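Local coordinates for mannosephosphate isomerase, putative (Archaeoglobus fulgidus, PDB 1ZX5), which probably catalyses the interconversion of D-mannose 6-phosphate and D-fructose 6-phosphate as a zinc-dependent, type 1 mannose-6-phosphate isomerase of the cupin fold, at residues Met2-Phe7 and Arg69-Gly74; Ser6-Ala11 and Leu276-Thr281; Gly74-Lys79 and Gly246-Ile251; Phe83-Arg88 and Val294-Lys299. All coordinates share one frame; numbering follows the deposited sequence.

Contact 1. Residues Met2-Phe7 and Arg69-Gly74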
loop_
_atom_site.group_PDB
_atom_site.type_symbol
_atom_site.label_atom_id
_atom_site.label_comp_id
_atom_site.label_asym_id
_atom_site.label_seq_id
_atom_site.Cartn_x
_atom_site.Cartn_y
_atom_site.Cartn_z
HETATM N N MSE A 2 -6.624 -7.343 26.099
HETATM C CA MSE A 2 -7.652 -6.493 25.479
HETATM C C MSE A 2 -7.707 -5.080 26.093
HETATM O O MSE A 2 -8.743 -4.622 26.573
HETATM C CB MSE A 2 -9.024 -7.184 25.440
HETATM C CG MSE A 2 -9.435 -7.882 26.722
HETATM SE SE MSE A 2 -10.732 -9.330 26.386
HETATM C CE MSE A 2 -9.423 -10.820 25.839
ATOM N N GLU A 3 -6.559 -4.404 26.043
ATOM C CA GLU A 3 -6.384 -3.029 26.527
ATOM C C GLU A 3 -6.780 -1.974 25.481
ATOM O O GLU A 3 -7.079 -0.828 25.828
ATOM C CB GLU A 3 -4.913 -2.786 26.903
ATOM C CG GLU A 3 -4.332 -3.724 27.964
ATOM C CD GLU A 3 -2.803 -3.671 28.014
ATOM O OE1 GLU A 3 -2.232 -2.550 27.992
ATOM O OE2 GLU A 3 -2.167 -4.751 28.071
ATOM N N LEU A 4 -6.765 -2.358 24.207
ATOM C CA LEU A 4 -6.942 -1.395 23.126
ATOM C C LEU A 4 -8.398 -1.258 22.685
ATOM O O LEU A 4 -9.150 -2.234 22.721
ATOM C CB LEU A 4 -6.046 -1.753 21.936
ATOM C CG LEU A 4 -4.531 -1.761 22.173
ATOM C CD1 LEU A 4 -3.811 -2.318 20.952
ATOM C CD2 LEU A 4 -4.001 -0.369 22.544
ATOM N N PRO A 5 -8.796 -0.044 22.249
ATOM C CA PRO A 5 -10.142 0.127 21.706
ATOM C C PRO A 5 -10.258 -0.565 20.354
ATOM O O PRO A 5 -9.252 -1.027 19.814
ATOM C CB PRO A 5 -10.266 1.644 21.548
ATOM C CG PRO A 5 -8.872 2.120 21.394
ATOM C CD PRO A 5 -8.024 1.212 22.223
ATOM N N SER A 6 -11.475 -0.647 19.827
ATOM C CA SER A 6 -11.722 -1.250 18.523
ATOM C C SER A 6 -11.128 -0.449 17.362
ATOM O O SER A 6 -10.697 -1.026 16.368
ATOM C CB SER A 6 -13.223 -1.419 18.291
ATOM O OG SER A 6 -13.723 -2.530 18.989
ATOM N N PHE A 7 -11.129 0.875 17.490
ATOM C CA PHE A 7 -10.808 1.759 16.390
ATOM C C PHE A 7 -9.765 2.795 16.791
ATOM O O PHE A 7 -10.011 3.640 17.658
ATOM C CB PHE A 7 -12.078 2.445 15.864
ATOM C CG PHE A 7 -13.243 1.504 15.658
ATOM C CD1 PHE A 7 -13.162 0.456 14.740
ATOM C CD2 PHE A 7 -14.413 1.666 16.386
ATOM C CE1 PHE A 7 -14.236 -0.420 14.558
ATOM C CE2 PHE A 7 -15.490 0.801 16.208
ATOM C CZ PHE A 7 -15.398 -0.242 15.286
ATOM N N ARG A 69 2.044 -5.340 20.666
ATOM C CA ARG A 69 2.288 -6.213 19.536
ATOM C C ARG A 69 1.395 -7.462 19.460
ATOM O O ARG A 69 0.795 -7.712 18.417
ATOM C CB ARG A 69 3.757 -6.595 19.564
ATOM C CG ARG A 69 4.096 -7.788 18.777
ATOM C CD ARG A 69 5.409 -8.352 19.261
ATOM N NE ARG A 69 5.504 -9.737 18.840
ATOM C CZ ARG A 69 5.616 -10.114 17.576
ATOM N NH1 ARG A 69 5.658 -9.201 16.616
ATOM N NH2 ARG A 69 5.694 -11.399 17.273
ATOM N N ASP A 70 1.318 -8.229 20.552
ATOM C CA ASP A 70 0.520 -9.467 20.603
ATOM C C ASP A 70 -0.969 -9.200 20.419
ATOM O O ASP A 70 -1.624 -9.882 19.642
ATOM C CB ASP A 70 0.743 -10.236 21.922
ATOM C CG ASP A 70 2.168 -10.772 22.070
ATOM O OD1 ASP A 70 2.962 -10.711 21.100
ATOM O OD2 ASP A 70 2.499 -11.264 23.173
ATOM N N GLU A 71 -1.489 -8.205 21.139
ATOM C CA GLU A 71 -2.883 -7.780 20.992
ATOM C C GLU A 71 -3.203 -7.240 19.595
ATOM O O GLU A 71 -4.262 -7.541 19.043
ATOM C CB GLU A 71 -3.274 -6.743 22.050
ATOM C CG GLU A 71 -4.780 -6.517 22.098
ATOM C CD GLU A 71 -5.222 -5.435 23.074
ATOM O OE1 GLU A 71 -4.425 -5.054 23.965
ATOM O OE2 GLU A 71 -6.385 -4.978 22.949
ATOM N N LEU A 72 -2.295 -6.447 19.028
ATOM C CA LEU A 72 -2.485 -5.930 17.676
ATOM C C LEU A 72 -2.512 -7.034 16.624
ATOM O O LEU A 72 -3.381 -7.040 15.751
ATOM C CB LEU A 72 -1.409 -4.905 17.306
ATOM C CG LEU A 72 -1.565 -3.451 17.747
ATOM C CD1 LEU A 72 -0.285 -2.698 17.395
ATOM C CD2 LEU A 72 -2.774 -2.796 17.094
ATOM N N LEU A 73 -1.561 -7.961 16.709
ATOM C CA LEU A 73 -1.377 -8.957 15.662
ATOM C C LEU A 73 -2.281 -10.166 15.809
ATOM O O LEU A 73 -2.647 -10.784 14.805
ATOM C CB LEU A 73 0.082 -9.402 15.577
ATOM C CG LEU A 73 1.125 -8.373 15.124
ATOM C CD1 LEU A 73 2.526 -8.973 15.274
ATOM C CD2 LEU A 73 0.896 -7.880 13.689
ATOM N N GLY A 74 -2.632 -10.502 17.051
ATOM C CA GLY A 74 -3.505 -11.636 17.326
ATOM C C GLY A 74 -2.892 -12.935 16.858
ATOM O O GLY A 74 -1.778 -13.280 17.265
HETATM O O HOH W 1 -1.799 -5.121 24.671
#

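Contact 2. Residues Ser6-Ala11 and Leu276-Thr281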
loop_
_atom_site.group_PDB
_atom_site.type_symbol
_atom_site.label_atom_id
_atom_site.label_comp_id
_atom_site.label_asym_id
_atom_site.label_seq_id
_atom_site.Cartn_x
_atom_site.Cartn_y
_atom_site.Cartn_z
ATOM N N SER A 6 -11.475 -0.647 19.827
ATOM C CA SER A 6 -11.722 -1.250 18.523
ATOM C C SER A 6 -11.128 -0.449 17.362
ATOM O O SER A 6 -10.697 -1.026 16.368
ATOM C CB SER A 6 -13.223 -1.419 18.291
ATOM O OG SER A 6 -13.723 -2.530 18.989
ATOM N N PHE A 7 -11.129 0.875 17.490
ATOM C CA PHE A 7 -10.808 1.759 16.390
ATOM C C PHE A 7 -9.765 2.795 16.791
ATOM O O PHE A 7 -10.011 3.640 17.658
ATOM C CB PHE A 7 -12.078 2.445 15.864
ATOM C CG PHE A 7 -13.243 1.504 15.658
ATOM C CD1 PHE A 7 -13.162 0.456 14.740
ATOM C CD2 PHE A 7 -14.413 1.666 16.386
ATOM C CE1 PHE A 7 -14.236 -0.420 14.558
ATOM C CE2 PHE A 7 -15.490 0.801 16.208
ATOM C CZ PHE A 7 -15.398 -0.242 15.286
ATOM N N ILE A 8 -8.600 2.707 16.154
ATOM C CA ILE A 8 -7.488 3.599 16.419
ATOM C C ILE A 8 -7.284 4.484 15.194
ATOM O O ILE A 8 -7.252 3.998 14.064
ATOM C CB ILE A 8 -6.208 2.812 16.802
ATOM C CG1 ILE A 8 -6.442 2.051 18.121
ATOM C CG2 ILE A 8 -4.969 3.745 16.879
ATOM C CD1 ILE A 8 -5.377 0.994 18.454
ATOM N N PHE A 9 -7.177 5.786 15.434
ATOM C CA PHE A 9 -7.077 6.770 14.366
ATOM C C PHE A 9 -5.692 7.409 14.367
ATOM O O PHE A 9 -5.014 7.395 15.390
ATOM C CB PHE A 9 -8.196 7.807 14.529
ATOM C CG PHE A 9 -9.564 7.215 14.352
ATOM C CD1 PHE A 9 -10.099 7.044 13.079
ATOM C CD2 PHE A 9 -10.296 6.767 15.455
ATOM C CE1 PHE A 9 -11.349 6.468 12.903
ATOM C CE2 PHE A 9 -11.548 6.181 15.285
ATOM C CZ PHE A 9 -12.076 6.029 14.008
ATOM N N GLN A 10 -5.260 7.939 13.224
ATOM C CA GLN A 10 -4.037 8.756 13.204
ATOM C C GLN A 10 -4.324 10.089 13.853
ATOM O O GLN A 10 -5.361 10.686 13.586
ATOM C CB GLN A 10 -3.516 9.000 11.782
ATOM C CG GLN A 10 -2.901 7.780 11.164
ATOM C CD GLN A 10 -1.981 8.082 9.999
ATOM O OE1 GLN A 10 -2.147 9.057 9.261
ATOM N NE2 GLN A 10 -1.022 7.224 9.813
ATOM N N ALA A 11 -3.400 10.540 14.695
ATOM C CA ALA A 11 -3.472 11.852 15.344
ATOM C C ALA A 11 -3.193 13.013 14.374
ATOM O O ALA A 11 -3.769 14.097 14.509
ATOM C CB ALA A 11 -2.494 11.897 16.501
ATOM N N LEU A 276 -7.307 1.828 12.277
ATOM C CA LEU A 276 -6.587 0.622 12.680
ATOM C C LEU A 276 -7.419 -0.173 13.701
ATOM O O LEU A 276 -7.814 0.356 14.746
ATOM C CB LEU A 276 -5.214 0.993 13.266
ATOM C CG LEU A 276 -4.353 -0.080 13.958
ATOM C CD1 LEU A 276 -3.775 -1.061 12.958
ATOM C CD2 LEU A 276 -3.203 0.583 14.746
ATOM N N VAL A 277 -7.684 -1.439 13.382
ATOM C CA VAL A 277 -8.483 -2.306 14.228
ATOM C C VAL A 277 -7.586 -3.412 14.787
ATOM O O VAL A 277 -7.121 -4.267 14.032
ATOM C CB VAL A 277 -9.667 -2.939 13.446
ATOM C CG1 VAL A 277 -10.579 -3.747 14.394
ATOM C CG2 VAL A 277 -10.457 -1.860 12.655
ATOM N N PRO A 278 -7.322 -3.386 16.106
ATOM C CA PRO A 278 -6.534 -4.463 16.724
ATOM C C PRO A 278 -7.227 -5.827 16.630
ATOM O O PRO A 278 -8.461 -5.896 16.616
ATOM C CB PRO A 278 -6.402 -4.022 18.195
ATOM C CG PRO A 278 -6.689 -2.538 18.193
ATOM C CD PRO A 278 -7.715 -2.356 17.089
ATOM N N ALA A 279 -6.425 -6.890 16.560
ATOM C CA ALA A 279 -6.920 -8.278 16.550
ATOM C C ALA A 279 -7.829 -8.631 17.717
ATOM O O ALA A 279 -8.649 -9.546 17.607
ATOM C CB ALA A 279 -5.761 -9.245 16.508
ATOM N N SER A 280 -7.686 -7.919 18.833
ATOM C CA SER A 280 -8.538 -8.146 20.004
ATOM C C SER A 280 -10.009 -7.763 19.772
ATOM O O SER A 280 -10.851 -8.030 20.611
ATOM C CB SER A 280 -7.983 -7.416 21.232
ATOM O OG SER A 280 -7.915 -6.016 21.013
ATOM N N THR A 281 -10.314 -7.127 18.644
ATOM C CA THR A 281 -11.697 -6.940 18.223
ATOM C C THR A 281 -12.004 -8.053 17.227
ATOM O O THR A 281 -11.374 -8.140 16.178
ATOM C CB THR A 281 -11.935 -5.504 17.636
ATOM O OG1 THR A 281 -11.953 -4.559 18.710
ATOM C CG2 THR A 281 -13.248 -5.387 16.877
#

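Contact 3. Residues Gly74-Lys79 and Gly246-Ile251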
loop_
_atom_site.group_PDB
_atom_site.type_symbol
_atom_site.label_atom_id
_atom_site.label_comp_id
_atom_site.label_asym_id
_atom_site.label_seq_id
_atom_site.Cartn_x
_atom_site.Cartn_y
_atom_site.Cartn_z
ATOM N N GLY A 74 -2.632 -10.502 17.051
ATOM C CA GLY A 74 -3.505 -11.636 17.326
ATOM C C GLY A 74 -2.892 -12.935 16.858
ATOM O O GLY A 74 -1.778 -13.280 17.265
ATOM N N ARG A 75 -3.606 -13.641 15.982
ATOM C CA ARG A 75 -3.149 -14.935 15.463
ATOM C C ARG A 75 -1.908 -14.815 14.567
ATOM O O ARG A 75 -1.234 -15.816 14.300
ATOM C CB ARG A 75 -4.278 -15.664 14.729
ATOM C CG ARG A 75 -5.463 -16.028 15.622
ATOM C CD ARG A 75 -6.493 -16.922 14.917
ATOM N NE ARG A 75 -7.007 -16.313 13.694
ATOM C CZ ARG A 75 -6.721 -16.720 12.457
ATOM N NH1 ARG A 75 -5.922 -17.765 12.254
ATOM N NH2 ARG A 75 -7.242 -16.076 11.412
ATOM N N ALA A 76 -1.599 -13.590 14.132
ATOM C CA ALA A 76 -0.426 -13.307 13.300
ATOM C C ALA A 76 0.819 -12.952 14.126
ATOM O O ALA A 76 1.870 -12.665 13.558
ATOM C CB ALA A 76 -0.742 -12.182 12.310
ATOM N N ALA A 77 0.695 -12.979 15.455
ATOM C CA ALA A 77 1.789 -12.595 16.351
ATOM C C ALA A 77 3.018 -13.494 16.225
ATOM O O ALA A 77 4.143 -12.994 16.257
ATOM C CB ALA A 77 1.323 -12.526 17.793
ATOM N N GLU A 78 2.815 -14.804 16.076
ATOM C CA GLU A 78 3.948 -15.717 15.905
ATOM C C GLU A 78 4.626 -15.548 14.542
ATOM O O GLU A 78 5.859 -15.596 14.447
ATOM C CB GLU A 78 3.583 -17.186 16.191
ATOM C CG GLU A 78 2.302 -17.715 15.521
ATOM C CD GLU A 78 1.662 -18.878 16.301
ATOM O OE1 GLU A 78 2.403 -19.812 16.722
ATOM O OE2 GLU A 78 0.414 -18.856 16.498
ATOM N N LYS A 79 3.824 -15.305 13.506
ATOM C CA LYS A 79 4.343 -15.147 12.146
ATOM C C LYS A 79 5.198 -13.894 11.945
ATOM O O LYS A 79 6.202 -13.937 11.239
ATOM C CB LYS A 79 3.195 -15.176 11.130
ATOM C CG LYS A 79 3.635 -15.036 9.674
ATOM C CD LYS A 79 2.490 -15.358 8.741
ATOM C CE LYS A 79 2.911 -15.166 7.303
ATOM N NZ LYS A 79 1.772 -15.411 6.378
ATOM N N GLY A 246 -10.986 -11.624 11.639
ATOM C CA GLY A 246 -10.304 -12.915 11.535
ATOM C C GLY A 246 -9.295 -13.128 12.660
ATOM O O GLY A 246 -8.453 -14.021 12.577
ATOM N N GLY A 247 -9.361 -12.303 13.710
ATOM C CA GLY A 247 -8.431 -12.421 14.835
ATOM C C GLY A 247 -7.006 -12.016 14.487
ATOM O O GLY A 247 -6.061 -12.439 15.141
ATOM N N VAL A 248 -6.868 -11.203 13.442
ATOM C CA VAL A 248 -5.604 -10.554 13.080
ATOM C C VAL A 248 -5.818 -9.041 12.977
ATOM O O VAL A 248 -6.961 -8.574 12.883
ATOM C CB VAL A 248 -5.032 -11.083 11.729
ATOM C CG1 VAL A 248 -4.758 -12.605 11.800
ATOM C CG2 VAL A 248 -5.963 -10.749 10.568
HETATM N N MSE A 249 -4.724 -8.283 12.993
HETATM C CA MSE A 249 -4.771 -6.845 12.746
HETATM C C MSE A 249 -5.435 -6.525 11.398
HETATM O O MSE A 249 -5.127 -7.161 10.374
HETATM C CB MSE A 249 -3.360 -6.273 12.760
HETATM C CG MSE A 249 -3.278 -4.777 12.962
HETATM SE SE MSE A 249 -1.415 -4.112 12.655
HETATM C CE MSE A 249 -1.386 -4.228 10.670
ATOM N N ASN A 250 -6.352 -5.557 11.419
ATOM C CA ASN A 250 -6.953 -5.009 10.211
ATOM C C ASN A 250 -6.709 -3.494 10.152
ATOM O O ASN A 250 -6.510 -2.836 11.188
ATOM C CB ASN A 250 -8.467 -5.274 10.158
ATOM C CG ASN A 250 -8.827 -6.734 9.840
ATOM O OD1 ASN A 250 -8.124 -7.683 10.202
ATOM N ND2 ASN A 250 -9.946 -6.911 9.185
ATOM N N ILE A 251 -6.725 -2.957 8.934
ATOM C CA ILE A 251 -6.786 -1.519 8.701
ATOM C C ILE A 251 -7.943 -1.302 7.734
ATOM O O ILE A 251 -8.093 -2.034 6.762
ATOM C CB ILE A 251 -5.436 -0.937 8.146
ATOM C CG1 ILE A 251 -4.361 -0.911 9.250
ATOM C CG2 ILE A 251 -5.629 0.480 7.556
ATOM C CD1 ILE A 251 -2.931 -0.617 8.763
#

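Contact 4. Residues Phe83-Arg88 and Val294-Lys299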
loop_
_atom_site.group_PDB
_atom_site.type_symbol
_atom_site.label_atom_id
_atom_site.label_comp_id
_atom_site.label_asym_id
_atom_site.label_seq_id
_atom_site.Cartn_x
_atom_site.Cartn_y
_atom_site.Cartn_z
ATOM N N PHE A 83 6.763 -5.079 12.510
ATOM C CA PHE A 83 5.522 -4.606 11.930
ATOM C C PHE A 83 5.488 -5.001 10.446
ATOM O O PHE A 83 6.402 -4.670 9.699
ATOM C CB PHE A 83 5.337 -3.102 12.135
ATOM C CG PHE A 83 3.937 -2.633 11.869
ATOM C CD1 PHE A 83 2.973 -2.683 12.873
ATOM C CD2 PHE A 83 3.578 -2.153 10.609
ATOM C CE1 PHE A 83 1.671 -2.261 12.633
ATOM C CE2 PHE A 83 2.279 -1.726 10.354
ATOM C CZ PHE A 83 1.317 -1.777 11.371
ATOM N N PRO A 84 4.456 -5.764 10.044
ATOM C CA PRO A 84 4.451 -6.508 8.784
ATOM C C PRO A 84 4.187 -5.743 7.478
ATOM O O PRO A 84 4.558 -6.234 6.409
ATOM C CB PRO A 84 3.366 -7.559 9.019
ATOM C CG PRO A 84 2.431 -6.929 9.997
ATOM C CD PRO A 84 3.240 -6.012 10.849
ATOM N N ILE A 85 3.572 -4.565 7.550
ATOM C CA ILE A 85 3.109 -3.881 6.343
ATOM C C ILE A 85 3.318 -2.369 6.365
ATOM O O ILE A 85 3.503 -1.756 7.427
ATOM C CB ILE A 85 1.580 -4.176 6.022
ATOM C CG1 ILE A 85 0.663 -3.729 7.176
ATOM C CG2 ILE A 85 1.345 -5.663 5.667
ATOM C CD1 ILE A 85 -0.868 -3.809 6.851
ATOM N N LEU A 86 3.252 -1.776 5.174
ATOM C CA LEU A 86 3.184 -0.336 5.027
ATOM C C LEU A 86 2.026 -0.022 4.082
ATOM O O LEU A 86 1.930 -0.591 2.986
ATOM C CB LEU A 86 4.512 0.227 4.479
ATOM C CG LEU A 86 4.566 1.717 4.089
ATOM C CD1 LEU A 86 4.208 2.652 5.251
ATOM C CD2 LEU A 86 5.939 2.071 3.560
ATOM N N VAL A 87 1.145 0.877 4.515
ATOM C CA VAL A 87 -0.025 1.243 3.738
ATOM C C VAL A 87 0.132 2.681 3.288
ATOM O O VAL A 87 0.358 3.570 4.110
ATOM C CB VAL A 87 -1.351 1.070 4.559
ATOM C CG1 VAL A 87 -2.547 1.445 3.721
ATOM C CG2 VAL A 87 -1.493 -0.366 5.065
ATOM N N ARG A 88 0.012 2.903 1.980
ATOM C CA ARG A 88 0.184 4.218 1.402
ATOM C C ARG A 88 -0.875 4.536 0.362
ATOM O O ARG A 88 -1.143 3.711 -0.510
ATOM C CB ARG A 88 1.538 4.305 0.715
ATOM C CG ARG A 88 2.701 4.172 1.654
ATOM C CD ARG A 88 3.975 4.451 0.922
ATOM N NE ARG A 88 4.442 3.311 0.151
ATOM C CZ ARG A 88 5.503 3.352 -0.649
ATOM N NH1 ARG A 88 6.193 4.484 -0.802
ATOM N NH2 ARG A 88 5.876 2.260 -1.303
ATOM N N VAL A 294 -12.403 -0.311 2.377
ATOM C CA VAL A 294 -11.382 -1.288 2.076
ATOM C C VAL A 294 -10.921 -1.919 3.379
ATOM O O VAL A 294 -10.536 -1.208 4.317
ATOM C CB VAL A 294 -10.165 -0.638 1.345
ATOM C CG1 VAL A 294 -9.137 -1.716 0.938
ATOM C CG2 VAL A 294 -10.636 0.184 0.122
ATOM N N ARG A 295 -10.958 -3.246 3.443
ATOM C CA ARG A 295 -10.417 -3.961 4.589
ATOM C C ARG A 295 -9.046 -4.543 4.227
ATOM O O ARG A 295 -8.929 -5.331 3.296
ATOM C CB ARG A 295 -11.366 -5.073 5.029
ATOM C CG ARG A 295 -10.987 -5.691 6.355
ATOM C CD ARG A 295 -11.930 -6.818 6.769
ATOM N NE ARG A 295 -11.799 -8.004 5.931
ATOM C CZ ARG A 295 -11.096 -9.091 6.238
ATOM N NH1 ARG A 295 -11.069 -10.112 5.383
ATOM N NH2 ARG A 295 -10.439 -9.183 7.393
ATOM N N ILE A 296 -8.025 -4.145 4.977
ATOM C CA ILE A 296 -6.671 -4.630 4.791
ATOM C C ILE A 296 -6.394 -5.583 5.952
ATOM O O ILE A 296 -6.665 -5.265 7.098
ATOM C CB ILE A 296 -5.646 -3.438 4.742
ATOM C CG1 ILE A 296 -6.049 -2.442 3.647
ATOM C CG2 ILE A 296 -4.198 -3.941 4.561
ATOM C CD1 ILE A 296 -5.426 -1.030 3.788
ATOM N N TYR A 297 -5.887 -6.767 5.658
ATOM C CA TYR A 297 -5.746 -7.784 6.690
ATOM C C TYR A 297 -4.439 -8.545 6.522
ATOM O O TYR A 297 -3.886 -8.628 5.423
ATOM C CB TYR A 297 -6.945 -8.762 6.666
ATOM C CG TYR A 297 -7.189 -9.358 5.305
ATOM C CD1 TYR A 297 -6.555 -10.547 4.922
ATOM C CD2 TYR A 297 -8.029 -8.723 4.381
ATOM C CE1 TYR A 297 -6.752 -11.098 3.674
ATOM C CE2 TYR A 297 -8.244 -9.272 3.119
ATOM C CZ TYR A 297 -7.596 -10.457 2.770
ATOM O OH TYR A 297 -7.791 -11.022 1.522
ATOM N N LEU A 298 -3.957 -9.097 7.630
ATOM C CA LEU A 298 -2.789 -9.967 7.618
ATOM C C LEU A 298 -3.245 -11.392 7.328
ATOM O O LEU A 298 -4.383 -11.764 7.619
ATOM C CB LEU A 298 -2.051 -9.883 8.952
ATOM C CG LEU A 298 -1.644 -8.482 9.420
ATOM C CD1 LEU A 298 -0.889 -8.579 10.744
ATOM C CD2 LEU A 298 -0.817 -7.726 8.350
ATOM N N LYS A 299 -2.367 -12.171 6.715
ATOM C CA LYS A 299 -2.647 -13.563 6.436
ATOM C C LYS A 299 -1.697 -14.442 7.239
ATOM O O LYS A 299 -0.488 -14.191 7.302
ATOM C CB LYS A 299 -2.517 -13.852 4.945
ATOM C CG LYS A 299 -3.678 -13.341 4.123
ATOM C CD LYS A 299 -3.396 -13.491 2.647
ATOM C CE LYS A 299 -3.486 -14.949 2.205
ATOM N NZ LYS A 299 -2.963 -15.122 0.825
#

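Contact 1. Residues Met2-Phe7 and Arg69-Gly74
Glu71, on the last turn of helix 61-73, reaches out to the N-terminal arm of this cupin-fold protein and takes two consecutive backbone N-H groups on its carboxylate. Glu3 N bonds to Glu71 OE1 at 3.0 Å, 31° out of the carboxylate plane. Leu4 N bonds to Glu71 OE2 at 2.9 Å, with a straighter N-H...O angle of 161°; both donors come from the syn side. CG of Glu71 stands anti to the backbone N (chi1 -168°) and the chain runs on extended, which carries the carboxylate away from the helix to the arm. Ser280, from the turn after strand 274-277, gives OE2 a second hydrogen bond.

The close-packed part lies on the Leu4 side. Leu4 CB sits 3.4 Å from Glu71 OE2, and Leu4 CD1 meets Leu72 CD2 at 4.0 Å, the two leucines crossing at about a right angle; Leu64, His68 and Pro278 also touch Leu4. The solvent side is loose. Met2, a selenomethionine, is exposed and poorly ordered, and its CB points away from the helix, although its CA rests 3.2 Å from Glu71 OE2. An alanine in place of Glu71 would probably leave the N-H groups of Glu3 and Leu4 and the hydroxyl of Ser280 without the carboxylate that accepts from all three, and the arm less firmly held. The carboxylate of Glu3, of like charge, makes no direct bond to that of Glu71: a water donates to Glu71 OE1 at 2.7 Å and only weakly to Glu3 OE2.

Contact 2. Residues Ser6-Ala11 and Leu276-Thr281
A single antiparallel beta bridge, Ile8 with Leu276, sets the N-terminal arm beside strand 274-277, an outermost strand of the five-stranded sheet in the C-terminal cupin domain. It is a hydrogen-bonded pair: Ile8 N to Leu276 O at 2.9 Å, and Leu276 N to Ile8 O at 2.8 Å and nearly straight (176°).

Side chains pack on both faces of this bridge, Ile8, Leu276 and Pro278 on one, Phe7 and Val277 on the other. CB of Ile8 lies 4.1 Å from CB of Leu276, while CG1, anti to the carbonyl carbon (chi1 -64°), leads on to CD1, which touches Pro278 CG at 3.8 Å. Leu72 of helix 61-73 packs against both Leu276 and Pro278. Phe7 and Val277 lie side by side and point the same way, with Val277 CG2 at the edge of the ring, 4.1 Å from Phe7 CD1. One face of that ring carries CB of Ser6 over its centre, and Phe284 meets the ring edge-to-face.

Ser6 O nestles against Val277, whose CA makes a C-H...O contact with it at 3.3 Å. Beyond it, Pro278 to Thr281 form a type I turn that brings Thr281 back to the arm, where Ser6 OG and Thr281 OG1 share a hydrogen bond of 2.7 Å.

Contact 3. Residues Gly74-Lys79 and Gly246-Ile251
The backbones of Gly74 and Val248 come to 4.9 Å between CA atoms, and the Arg75 N-H points almost straight at Gly247 O, with N to O 2.9 Å and an N-H...O angle of 175°. Gly74 leaves helix 61-73 with positive phi and opens a type I turn ending at Ala77, closed by a bond from Ala77 N to Gly74 O. A beta carbon on Gly74 would run into Gly247 O, while its CA makes a C-H...O contact with that oxygen. Gly246 and Gly247 also have positive phi, and the bend they make presents both of their carbonyl groups to Arg75.

The side chain of Arg75 bends about its CG-CD bond (chi3 -57°), which places NE, and grips Gly246 O side-on with two nitrogens: NE at 2.9 Å and NH2 at 2.7 Å. The oxygen lies close to the guanidinium plane, so the paired bonds fix how the group is turned; NE sits tilted 21° from the carbonyl plane, NH2 within it. Deeper in, Val248 CG1 meets Ala76 CB at 4.1 Å, also lying over one face of the guanidinium. Arg75 itself is exposed and further touches Val300, whereas Val248 and Ala76 are buried, Ala76 packing also on Leu298.

The arrangement joins two turns of a two-cupin protein: the turn that follows helix 61-73, in the N-terminal catalytic region, is joined through the backbone and side chain of Arg75 to the loop leading into strand 250-256 of the C-terminal cupin domain.

Contact 4. Residues Phe83-Arg88 and Val294-Lys299
Ile85 and Val87 face Ile296 and Leu298 across the interior between two antiparallel cupin sheets, strand 85-92 belonging to the six-stranded one and strand 291-298 to the five-stranded one. The short segments 85-88 and 294-298 run nearly antiparallel (167°), but 10.0 Å apart at closest approach, so side chains alone bridge them.

Ile85 shows how the gap is filled. Its CB points at the opposite strand and branches there. CG2, anti to the carbonyl carbon, meets Leu298 CD2 at 4.0 Å. CG1, set between the backbone N and the carbonyl carbon (chi1 60°), makes no close approach itself but carries CD1 forward, extended along chi2 (172°). At the tip, CD1 touches Ile296 CG2 at 4.0 Å and Leu298 CD2 at 4.2 Å, the side chain of Ile85 crossing both of theirs obliquely. Met249, a selenomethionine, packs on Ile85 as well.

Leu298 serves two neighbours: its CD2 also lies 3.7 Å from Pro84 CG, the two side chains at about a right angle, and Leu73 of helix 61-73 packs on both of them. Further along the strands, Ile251 and Leu184 touch Val87, and Val186 touches Ile296, continuing the apolar layer. All of these contacts are van der Waals, as expected of an apolar core. Val87 and Ile296 approach tip to tip, Val87 CG1 at 3.8 Å from Ile296 CD1.

From the N terminus, the arm first meets the end of helix 61-73 in contact 1, closing a loop of about sixty residues, and then in contact 2 strand 274-277, closing nearly the whole chain. Gly74 leads directly from contact 1 into contact 3, which is nested within the span of contact 2. Contact 4 crosses contacts 2 and 3, its segments alternating with theirs. Contacts 2, 3 and 4 all reach the same five-stranded sheet, where strand 250-256 lies between 274-277 and 291-298. Bonds from Glu71 to Ser280 and from Lys79 to Lys299 stitch neighbouring contacts together. The arm, helix 61-73 and strand 85-92 are thereby tied to the C-terminal cupin domain.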